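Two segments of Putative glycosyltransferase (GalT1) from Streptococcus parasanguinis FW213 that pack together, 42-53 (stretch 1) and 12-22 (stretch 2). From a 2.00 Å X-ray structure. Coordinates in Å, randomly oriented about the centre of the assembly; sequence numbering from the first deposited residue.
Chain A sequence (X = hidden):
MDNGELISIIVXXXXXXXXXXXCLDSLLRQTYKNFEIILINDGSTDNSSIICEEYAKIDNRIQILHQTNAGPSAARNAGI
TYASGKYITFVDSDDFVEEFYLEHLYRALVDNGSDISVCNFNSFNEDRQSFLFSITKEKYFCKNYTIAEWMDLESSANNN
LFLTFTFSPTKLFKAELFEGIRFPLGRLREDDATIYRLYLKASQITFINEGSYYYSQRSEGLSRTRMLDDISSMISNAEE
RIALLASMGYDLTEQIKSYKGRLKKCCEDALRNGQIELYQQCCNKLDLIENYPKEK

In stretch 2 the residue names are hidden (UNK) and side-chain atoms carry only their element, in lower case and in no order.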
# COMPACT_ATOMS: atom_id res chain seq x y z
N ASP A 42 -2.84 17.04 -18.29
CA ASP A 42 -2.47 15.85 -17.51
C ASP A 42 -3.07 15.93 -16.11
O ASP A 42 -2.36 15.84 -15.10
CB ASP A 42 -0.93 15.77 -17.48
CG ASP A 42 -0.40 14.49 -16.83
OD1 ASP A 42 -1.00 13.40 -17.01
OD2 ASP A 42 0.63 14.59 -16.13
N GLY A 43 -4.39 16.14 -16.04
CA GLY A 43 -5.07 16.20 -14.75
C GLY A 43 -4.71 17.42 -13.91
O GLY A 43 -4.63 17.32 -12.69
N SER A 44 -4.49 18.56 -14.55
CA SER A 44 -4.21 19.80 -13.82
C SER A 44 -5.25 20.09 -12.75
O SER A 44 -6.43 19.78 -12.92
CB SER A 44 -4.16 21.01 -14.75
OG SER A 44 -3.12 20.87 -15.70
N THR A 45 -4.80 20.70 -11.66
CA THR A 45 -5.69 21.01 -10.55
C THR A 45 -5.81 22.51 -10.31
O THR A 45 -6.50 22.93 -9.39
CB THR A 45 -5.20 20.35 -9.27
OG1 THR A 45 -3.83 20.69 -9.08
CG2 THR A 45 -5.31 18.83 -9.39
N ASP A 46 -5.15 23.31 -11.14
CA ASP A 46 -5.37 24.76 -11.11
C ASP A 46 -6.37 25.17 -12.20
O ASP A 46 -7.29 24.41 -12.51
CB ASP A 46 -4.04 25.55 -11.22
CG ASP A 46 -3.27 25.25 -12.51
OD1 ASP A 46 -3.79 24.48 -13.35
OD2 ASP A 46 -2.15 25.80 -12.68
N ASN A 47 -6.20 26.34 -12.80
CA ASN A 47 -7.12 26.79 -13.85
C ASN A 47 -6.69 26.39 -15.26
O ASN A 47 -7.32 26.80 -16.23
CB ASN A 47 -7.32 28.31 -13.77
CG ASN A 47 -8.15 28.74 -12.56
OD1 ASN A 47 -9.20 28.16 -12.27
ND2 ASN A 47 -7.66 29.75 -11.84
N SER A 48 -5.62 25.60 -15.37
CA SER A 48 -5.06 25.24 -16.67
C SER A 48 -6.07 24.57 -17.60
O SER A 48 -6.13 24.87 -18.78
CB SER A 48 -3.84 24.32 -16.52
OG SER A 48 -2.80 24.95 -15.79
N SER A 49 -6.87 23.65 -17.05
CA SER A 49 -7.86 22.92 -17.85
C SER A 49 -8.89 23.87 -18.46
O SER A 49 -9.31 23.70 -19.60
CB SER A 49 -8.57 21.87 -17.00
OG SER A 49 -9.40 22.50 -16.04
N ILE A 50 -9.30 24.87 -17.68
CA ILE A 50 -10.31 25.83 -18.12
C ILE A 50 -9.70 26.78 -19.15
O ILE A 50 -10.36 27.17 -20.12
CB ILE A 50 -10.91 26.59 -16.90
CG1 ILE A 50 -12.21 25.93 -16.43
CG2 ILE A 50 -11.22 28.04 -17.24
CD1 ILE A 50 -12.12 24.45 -16.21
N ILE A 51 -8.44 27.14 -18.95
CA ILE A 51 -7.73 27.94 -19.96
C ILE A 51 -7.63 27.17 -21.28
O ILE A 51 -7.83 27.74 -22.34
CB ILE A 51 -6.34 28.38 -19.44
CG1 ILE A 51 -6.52 29.43 -18.33
CG2 ILE A 51 -5.47 28.92 -20.60
CD1 ILE A 51 -5.32 29.60 -17.43
N CYS A 52 -7.35 25.86 -21.22
CA CYS A 52 -7.30 25.04 -22.42
C CYS A 52 -8.63 25.06 -23.18
O CYS A 52 -8.66 25.22 -24.40
CB CYS A 52 -6.93 23.60 -22.08
SG CYS A 52 -5.18 23.36 -21.58
N GLU A 53 -9.72 24.89 -22.44
CA GLU A 53 -11.07 24.87 -23.02
C GLU A 53 -11.42 26.19 -23.71
O GLU A 53 -11.98 26.20 -24.80
CB GLU A 53 -12.12 24.54 -21.96
CG GLU A 53 -12.11 23.08 -21.51
CD GLU A 53 -12.54 22.13 -22.62
OE1 GLU A 53 -13.19 22.58 -23.58
OE2 GLU A 53 -12.23 20.92 -22.53
N UNK A 12 2.22 19.38 -23.57
CA UNK A 12 1.76 18.83 -22.30
C UNK A 12 1.43 19.97 -21.34
O UNK A 12 2.13 20.98 -21.29
c UNK A 12 3.83 17.84 -23.01
c UNK A 12 2.99 18.06 -21.79
c UNK A 12 3.62 19.05 -23.85
N UNK A 13 0.34 19.80 -20.59
CA UNK A 13 -0.14 20.85 -19.70
C UNK A 13 -0.37 20.26 -18.33
O UNK A 13 -1.23 19.40 -18.15
c UNK A 13 -2.03 22.45 -19.19
c UNK A 13 -1.23 22.18 -21.54
c UNK A 13 -1.46 21.47 -20.22
N UNK A 14 0.42 20.71 -17.35
CA UNK A 14 0.18 20.36 -15.96
C UNK A 14 0.45 21.56 -15.05
O UNK A 14 1.59 21.99 -14.91
c UNK A 14 1.53 18.91 -13.03
o UNK A 14 -0.43 17.65 -10.22
c UNK A 14 1.00 19.14 -15.51
c UNK A 14 -0.60 18.19 -13.80
c UNK A 14 -0.96 17.83 -12.52
c UNK A 14 1.19 18.55 -11.74
c UNK A 14 -0.06 18.02 -11.49
c UNK A 14 0.64 18.72 -14.09
N UNK A 15 -0.62 22.10 -14.47
CA UNK A 15 -0.54 23.18 -13.49
C UNK A 15 0.33 24.36 -13.92
O UNK A 15 1.25 24.76 -13.21
c UNK A 15 -0.11 22.65 -12.12
o UNK A 15 -2.28 21.68 -12.02
c UNK A 15 -1.21 21.84 -11.46
n UNK A 15 -0.94 21.34 -10.27
N UNK A 16 0.01 24.91 -15.09
CA UNK A 16 0.78 26.02 -15.63
C UNK A 16 -0.09 27.25 -15.89
O UNK A 16 0.13 28.00 -16.85
c UNK A 16 2.73 24.76 -16.60
c UNK A 16 1.51 25.60 -16.93
c UNK A 16 0.56 24.83 -17.87
N UNK A 17 -1.07 27.47 -15.02
CA UNK A 17 -2.03 28.57 -15.21
C UNK A 17 -1.38 29.95 -15.44
O UNK A 17 -1.93 30.78 -16.16
c UNK A 17 -3.48 29.23 -11.61
c UNK A 17 -3.03 28.63 -14.04
o UNK A 17 -3.13 29.72 -10.51
c UNK A 17 -2.47 29.21 -12.75
o UNK A 17 -4.63 28.76 -11.79
N UNK A 18 -0.22 30.18 -14.84
CA UNK A 18 0.42 31.49 -14.95
C UNK A 18 1.07 31.70 -16.32
O UNK A 18 1.28 32.83 -16.74
c UNK A 18 0.88 31.74 -12.44
c UNK A 18 1.95 32.05 -11.40
n UNK A 18 3.99 31.19 -10.24
c UNK A 18 2.92 30.89 -11.23
c UNK A 18 1.47 31.67 -13.84
N UNK A 19 1.38 30.61 -17.01
CA UNK A 19 2.20 30.70 -18.22
C UNK A 19 1.53 30.23 -19.50
O UNK A 19 2.02 30.49 -20.60
c UNK A 19 4.96 29.75 -14.52
c UNK A 19 4.75 31.56 -16.59
c UNK A 19 4.31 29.40 -15.68
o UNK A 19 6.15 31.35 -13.23
c UNK A 19 5.50 31.01 -14.39
c UNK A 19 5.40 31.92 -15.42
c UNK A 19 3.48 29.90 -18.01
c UNK A 19 4.20 30.29 -16.74
N UNK A 20 0.40 29.55 -19.36
CA UNK A 20 -0.23 28.88 -20.49
C UNK A 20 -0.73 29.84 -21.58
O UNK A 20 -0.56 29.58 -22.78
c UNK A 20 -3.11 26.22 -20.34
c UNK A 20 -1.02 26.13 -21.71
c UNK A 20 -1.36 27.97 -20.01
c UNK A 20 -2.03 27.05 -21.03
N UNK A 21 -1.33 30.96 -21.18
CA UNK A 21 -1.86 31.91 -22.16
C UNK A 21 -0.75 32.51 -23.02
O UNK A 21 -0.89 32.66 -24.23
n UNK A 21 -5.44 35.60 -18.77
c UNK A 21 -4.90 33.76 -20.42
c UNK A 21 -4.64 34.35 -19.03
c UNK A 21 -3.96 32.58 -20.76
c UNK A 21 -2.68 33.04 -21.48
N UNK A 22 0.37 32.87 -22.39
CA UNK A 22 1.52 33.37 -23.13
C UNK A 22 2.01 32.33 -24.15
O UNK A 22 2.27 32.67 -25.31
c UNK A 22 4.93 34.69 -21.85
c UNK A 22 6.17 33.44 -20.11
n UNK A 22 5.40 33.46 -21.19
c UNK A 22 3.84 34.39 -22.85
n UNK A 22 6.56 34.58 -19.55
n UNK A 22 6.55 32.29 -19.60
c UNK A 22 2.64 33.76 -22.17

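Position 12 has three side-chain carbons closing a ring onto the backbone N and making no contact with stretch 1, which can only be proline: Pro12. Position 13 carries three carbons, one bearing the other two, with a tip against Ser48 and Cys52: Val13. Its O accepts from Asp42 N at 2.9 Å, almost linearly, while its CG1 lies 3.7 Å from Ser48 CB and 4.1 Å from Cys52 SG.

Position 14 shows one carbon, then a six-carbon ring bearing an oxygen, the ring lying by the carbonyls of Asp42 and Gly43, so it is Tyr14. The CA-to-CB bond points sideways, yet the ring comes nearer: CD1 is 3.2 Å from Asp42 O, and Gly43 O meets the ring edge, 3.7 Å from CE1. Gly43 itself has positive phi, a conformation glycine adopts easily.

At position 15 two carbons end in one oxygen and one nitrogen. The oxygen accepts from Thr45 N at 2.7 Å and the nitrogen donates to Thr45 OG1 at 3.2 Å, a donor and an acceptor side by side: the amide of Asn15. Its OD1 also takes a weak bond from Asp46 N at 3.4 Å, and its backbone N donates to Ser44 OG at 3.0 Å.

Position 16 again has one carbon carrying two, a tip approaching Ser48: Val16. Its CA-to-CB bond points away, but its N donates to Ser48 OG at 2.9 Å.

Position 17 has three carbons, the third carrying two oxygens, one of which meets Asn47: Glu17. That oxygen, OE1, accepts from Asn47 N at 3.1 Å, and the backbone N donates to Asp46 OD2 at 3.1 Å.

Position 18, four carbons in a row ending in nitrogen and without contact to stretch 1, is Lys18, whose CA-to-CB bond points away. Position 19, a ring of six carbons bearing oxygen, out of reach, is Tyr19. Position 20 has four carbons forked at the second, one tip packing on Ile51 and Cys52: Leu20. Its CD2 sits 3.6 Å from Ile51 CG2 and 3.7 Å from Cys52 SG. Position 21, another four-carbon chain ending in nitrogen, touches Ile51: Lys21, its CG 4.0 Å from Ile51 CG2. Position 22, three carbons, a nitrogen and a carbon with two more nitrogens, beyond contact, is Arg22.

The rule is reciprocal reading of backbone by side chain. Asn15 and Glu17 accept from the amides of Thr45 and Asn47, while Ser44, Asp46 and Ser48 accept from those of residues 15, 17 and 16. Asp46 OD1 holds Ser48 N at 2.9 Å and accepts from Ser48 OG at 2.7 Å, leaving that hydroxyl oxygen to receive Val16 N. Beyond this polar turn, Val13 and Leu20 pack against Cys52, and Leu20 also meets Ile51, giving the contact an apolar side.

Stretch 2 (12-22) PVYNVEKYLKR
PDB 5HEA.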